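PDB 5K04: N-terminal acetyltransferase B complex subunit MDM20 from Candida albicans, which probably serves as the non-catalytic auxiliary subunit of the NatB complex, which acetylates the N-termini of selected proteins. Local coordinates for residues V596-T601 and L616-L621; Y581-E586 and I623-L628. All coordinates share one frame; numbering follows the deposited sequence.

Interaction 1. Residues V596-T601 and L616-L621; sequences VFNKIT and LYFNLL
F597 and F618 carry this contact between two nearly antiparallel helices, whose local axes approach to 10.9 Å at 164°. The apolar contacts come first. The ring of F597 meets the first side-chain carbons of its neighbours obliquely: its CE1 lies 3.8 Å from CB of F618, and its CZ 4.0 Å from CB of Y617. Having CG anti to the backbone N (chi1 -169°) places the ring between the two helices. The F618 side chain runs past it in the other direction, and the two rings meet at CD1 to CD1, 3.9 Å apart, where F597 lies at the edge of the F618 ring.

A mixed contact follows at N598. Its CB touches CE1 of F618 at 3.8 Å, while OD1 sits over one face of that ring, so an exposed polar residue closes the outer side of the pair. Y617 turns its own ring away to meet F672 edge-to-face.

Within helix 591-601, T601 OG1 donates to N598 O at 3.1 Å, from above the carbonyl plane; the two segments share no hydrogen bond. Long, flat phenylalanines suit helices this far apart, and the contact is thus held by dispersion and exclusion of water.

Interaction 2. Residues Y581-E586 and I623-L628; sequences YSIVFE and ITKTKL
K625 reaches from the last turn of helix 608-625 to the end of helix 571-584, and its side chain makes the whole contact. It starts at an apolar neighbour: CB lies 4.2 Å from CG2 of I583, and the next carbon, CG, is 4.0 Å from the same methyl. The two side chains cross obliquely here, so the lysine's first methylenes rest against a branched, buried residue whose side chain also touches L593 and L594 of helix 591-601. The chain then bends at chi2 (-67°) and chi3 (-55°), which curls it over the carbonyls that end the helix. CD passes V584 O and I583 O at equal distance, and CE comes within 3.1 Å of I583 O, a close approach that suits a carbon next to the ammonium group.

At the tip, NZ donates two hydrogen bonds to backbone oxygens. The one to E586 O is 2.7 Å long and leaves the carbonyl at 153°, tilted moderately from its plane; the one to V584 O is 2.9 Å and arrives well above the carbonyl plane. A long, flexible, positively charged chain suits this place: the carbonyl oxygens carry partial negative charge and would probably stabilise the ammonium group, offsetting in part its closeness to the like-charged R682. The E586 carboxylate takes no part in the grip: its OE1 forms a salt bridge with K536, and its OE2 accepts from the backbone N of Q588 and D589.

F585 is the first residue after helix 571-584 to leave helical angles. In this arrangement a lysine from another helix donates to two main-chain carbonyls, one at the C-terminal end of helix 571-584 and one in the turn that follows, within an all-helical subunit of the MDM20/NAA25 family.

In the fold
Helix 608-625 takes part in both contacts, meeting helix 591-601 in interaction 1 and the end of helix 571-584 in interaction 2. Their centres are about 11 Å apart and joined by direct packing: L621 CD2 lies 3.6 Å from V584 CG2, L621 CB 3.8 Å from I583 CG2, and F597 CD2 4.2 Å from I583 CD1. I583, V584, L621 and F597 thus form the apolar join between the phenylalanine pair and the lysine-carbonyl bonds of interaction 2. In sequence, 596-601 and 616-621 both fall between 581-586 and 623-628; helices 571-584, 591-601 and 608-625, consecutive in the chain, pack on one another. Neither contact is touched by the other protein chain of the assembly.

Interaction 1. Residues V596-T601 and L616-L621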
# COMPACT_ATOMS: atom_id res chain seq x y z
N VAL A 596 -27.95 4.67 -5.83
CA VAL A 596 -26.73 3.95 -5.50
C VAL A 596 -26.79 3.46 -4.06
O VAL A 596 -26.49 2.29 -3.76
CB VAL A 596 -25.50 4.84 -5.76
CG1 VAL A 596 -24.24 4.16 -5.29
CG2 VAL A 596 -25.40 5.18 -7.24
N PHE A 597 -27.20 4.34 -3.14
CA PHE A 597 -27.31 3.99 -1.73
C PHE A 597 -28.18 2.76 -1.54
O PHE A 597 -27.83 1.83 -0.81
CB PHE A 597 -27.90 5.19 -0.96
CG PHE A 597 -27.82 5.06 0.55
CD1 PHE A 597 -28.71 4.26 1.25
CD2 PHE A 597 -26.87 5.76 1.25
CE1 PHE A 597 -28.64 4.16 2.63
CE2 PHE A 597 -26.79 5.66 2.63
CZ PHE A 597 -27.67 4.86 3.32
N ASN A 598 -29.33 2.73 -2.21
CA ASN A 598 -30.31 1.67 -1.98
C ASN A 598 -29.88 0.35 -2.63
O ASN A 598 -30.19 -0.72 -2.10
CB ASN A 598 -31.67 2.14 -2.49
CG ASN A 598 -32.75 1.14 -2.26
OD1 ASN A 598 -33.02 0.75 -1.12
ND2 ASN A 598 -33.39 0.71 -3.33
N LYS A 599 -29.17 0.42 -3.77
CA LYS A 599 -28.61 -0.79 -4.37
C LYS A 599 -27.55 -1.42 -3.46
O LYS A 599 -27.47 -2.65 -3.33
CB LYS A 599 -28.00 -0.46 -5.73
CG LYS A 599 -27.77 -1.67 -6.63
CD LYS A 599 -27.21 -1.28 -7.99
CE LYS A 599 -27.62 -2.27 -9.07
NZ LYS A 599 -27.26 -3.68 -8.74
N ILE A 600 -26.74 -0.58 -2.80
CA ILE A 600 -25.69 -1.07 -1.93
C ILE A 600 -26.26 -1.70 -0.66
O ILE A 600 -25.84 -2.78 -0.24
CB ILE A 600 -24.72 0.07 -1.61
CG1 ILE A 600 -24.03 0.52 -2.90
CG2 ILE A 600 -23.71 -0.35 -0.56
CD1 ILE A 600 -23.33 1.84 -2.79
N THR A 601 -27.24 -1.02 -0.02
CA THR A 601 -27.87 -1.61 1.17
C THR A 601 -28.62 -2.89 0.83
O THR A 601 -28.74 -3.78 1.68
CB THR A 601 -28.85 -0.62 1.83
OG1 THR A 601 -29.88 -0.24 0.91
CG2 THR A 601 -28.12 0.61 2.32
N LEU A 616 -32.66 3.62 8.37
CA LEU A 616 -32.94 4.91 8.99
C LEU A 616 -32.33 6.05 8.18
O LEU A 616 -33.01 7.01 7.84
CB LEU A 616 -32.42 4.93 10.43
CG LEU A 616 -33.12 4.01 11.45
CD1 LEU A 616 -32.57 4.20 12.86
CD2 LEU A 616 -34.64 4.18 11.44
N TYR A 617 -31.04 5.92 7.83
CA TYR A 617 -30.39 6.94 7.01
C TYR A 617 -31.15 7.16 5.70
O TYR A 617 -31.49 8.29 5.35
CB TYR A 617 -28.94 6.57 6.72
CG TYR A 617 -27.91 7.14 7.69
CD1 TYR A 617 -27.75 8.52 7.85
CD2 TYR A 617 -27.06 6.30 8.40
CE1 TYR A 617 -26.78 9.04 8.72
CE2 TYR A 617 -26.09 6.81 9.26
CZ TYR A 617 -25.95 8.17 9.42
OH TYR A 617 -25.00 8.65 10.29
N PHE A 618 -31.46 6.08 5.00
CA PHE A 618 -32.11 6.20 3.70
C PHE A 618 -33.43 6.95 3.81
O PHE A 618 -33.71 7.87 3.03
CB PHE A 618 -32.32 4.81 3.08
CG PHE A 618 -33.07 4.83 1.77
CD1 PHE A 618 -32.41 5.11 0.58
CD2 PHE A 618 -34.44 4.60 1.73
CE1 PHE A 618 -33.10 5.14 -0.64
CE2 PHE A 618 -35.14 4.63 0.53
CZ PHE A 618 -34.45 4.90 -0.66
N ASN A 619 -34.26 6.58 4.79
CA ASN A 619 -35.53 7.27 4.99
C ASN A 619 -35.32 8.73 5.34
O ASN A 619 -36.10 9.60 4.93
CB ASN A 619 -36.34 6.56 6.08
CG ASN A 619 -36.86 5.20 5.64
OD1 ASN A 619 -36.26 4.55 4.79
ND2 ASN A 619 -38.01 4.81 6.17
N LEU A 620 -34.27 9.01 6.11
CA LEU A 620 -34.00 10.38 6.55
C LEU A 620 -33.62 11.26 5.38
O LEU A 620 -34.09 12.40 5.27
CB LEU A 620 -32.89 10.37 7.60
CG LEU A 620 -32.39 11.74 8.09
CD1 LEU A 620 -33.53 12.53 8.74
CD2 LEU A 620 -31.20 11.59 9.04
N LEU A 621 -32.78 10.74 4.48
CA LEU A 621 -32.29 11.53 3.36
C LEU A 621 -33.36 11.71 2.30
O LEU A 621 -33.47 12.79 1.71
CB LEU A 621 -31.04 10.86 2.78
CG LEU A 621 -29.92 10.67 3.81
CD1 LEU A 621 -28.86 9.71 3.31
CD2 LEU A 621 -29.29 12.01 4.16

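Interaction 2. Residues Y581-E586 and I623-L628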
# COMPACT_ATOMS: atom_id res chain seq x y z
N TYR A 581 -22.93 11.61 3.40
CA TYR A 581 -22.46 12.99 3.42
C TYR A 581 -22.63 13.64 2.05
O TYR A 581 -22.96 14.83 1.96
CB TYR A 581 -21.00 13.04 3.90
CG TYR A 581 -20.89 12.87 5.41
CD1 TYR A 581 -21.08 13.95 6.27
CD2 TYR A 581 -20.62 11.63 5.97
CE1 TYR A 581 -20.99 13.80 7.65
CE2 TYR A 581 -20.52 11.48 7.35
CZ TYR A 581 -20.72 12.57 8.19
OH TYR A 581 -20.63 12.41 9.56
N SER A 582 -22.45 12.87 0.98
CA SER A 582 -22.65 13.40 -0.36
C SER A 582 -24.10 13.82 -0.58
O SER A 582 -24.37 14.83 -1.24
CB SER A 582 -22.24 12.36 -1.40
OG SER A 582 -20.89 11.94 -1.23
N ILE A 583 -25.04 13.06 -0.02
CA ILE A 583 -26.46 13.33 -0.19
C ILE A 583 -26.90 14.51 0.68
O ILE A 583 -27.56 15.43 0.20
CB ILE A 583 -27.27 12.07 0.14
CG1 ILE A 583 -26.97 10.99 -0.91
CG2 ILE A 583 -28.75 12.40 0.23
CD1 ILE A 583 -27.21 9.55 -0.43
N VAL A 584 -26.52 14.49 1.96
CA VAL A 584 -26.78 15.60 2.87
C VAL A 584 -26.44 16.93 2.21
O VAL A 584 -27.21 17.90 2.30
CB VAL A 584 -25.98 15.40 4.17
CG1 VAL A 584 -26.01 16.67 5.01
CG2 VAL A 584 -26.52 14.21 4.95
N PHE A 585 -25.30 17.00 1.53
CA PHE A 585 -24.81 18.24 0.95
C PHE A 585 -25.00 18.29 -0.57
O PHE A 585 -24.29 19.02 -1.27
CB PHE A 585 -23.35 18.46 1.33
CG PHE A 585 -23.14 18.71 2.81
CD1 PHE A 585 -23.36 19.97 3.36
CD2 PHE A 585 -22.75 17.68 3.66
CE1 PHE A 585 -23.17 20.21 4.73
CE2 PHE A 585 -22.56 17.90 5.02
CZ PHE A 585 -22.77 19.16 5.56
N GLU A 586 -25.98 17.55 -1.08
CA GLU A 586 -26.41 17.67 -2.47
C GLU A 586 -27.47 18.76 -2.56
O GLU A 586 -28.43 18.76 -1.78
CB GLU A 586 -26.94 16.32 -2.99
CG GLU A 586 -27.45 16.30 -4.44
CD GLU A 586 -26.53 17.00 -5.44
OE1 GLU A 586 -25.30 16.89 -5.31
OE2 GLU A 586 -27.06 17.67 -6.34
N ILE A 623 -36.57 11.90 2.76
CA ILE A 623 -37.56 12.84 3.27
C ILE A 623 -37.04 14.27 3.26
O ILE A 623 -37.82 15.21 3.06
CB ILE A 623 -37.94 12.38 4.68
CG1 ILE A 623 -39.02 11.30 4.64
CG2 ILE A 623 -38.34 13.50 5.56
CD1 ILE A 623 -39.04 10.54 5.93
N THR A 624 -35.74 14.46 3.45
CA THR A 624 -35.16 15.80 3.51
C THR A 624 -34.55 16.27 2.19
O THR A 624 -34.50 17.48 1.96
CB THR A 624 -34.07 15.84 4.58
OG1 THR A 624 -33.10 14.82 4.32
CG2 THR A 624 -34.70 15.62 5.96
N LYS A 625 -34.11 15.37 1.32
CA LYS A 625 -33.31 15.76 0.16
C LYS A 625 -33.98 15.40 -1.17
O LYS A 625 -33.34 15.56 -2.22
CB LYS A 625 -31.92 15.11 0.24
CG LYS A 625 -31.18 15.34 1.56
CD LYS A 625 -30.81 16.81 1.72
CE LYS A 625 -30.01 17.29 0.53
NZ LYS A 625 -29.55 18.68 0.71
N THR A 626 -35.22 14.92 -1.16
CA THR A 626 -35.95 14.66 -2.38
C THR A 626 -37.35 15.21 -2.26
O THR A 626 -37.85 15.50 -1.18
CB THR A 626 -36.02 13.16 -2.73
OG1 THR A 626 -36.86 12.47 -1.79
CG2 THR A 626 -34.64 12.55 -2.72
N LYS A 627 -37.98 15.35 -3.42
CA LYS A 627 -39.36 15.81 -3.52
C LYS A 627 -40.25 14.58 -3.53
O LYS A 627 -40.16 13.74 -4.43
CB LYS A 627 -39.53 16.65 -4.79
CG LYS A 627 -40.68 17.63 -4.77
CD LYS A 627 -40.52 18.64 -5.90
CE LYS A 627 -41.80 19.42 -6.15
NZ LYS A 627 -42.84 18.59 -6.83
N LEU A 628 -41.09 14.45 -2.51
CA LEU A 628 -42.00 13.32 -2.37
C LEU A 628 -43.42 13.83 -2.23
O LEU A 628 -43.66 14.93 -1.73
CB LEU A 628 -41.65 12.46 -1.14
CG LEU A 628 -40.24 11.86 -1.06
CD1 LEU A 628 -39.94 11.37 0.37
CD2 LEU A 628 -40.07 10.74 -2.08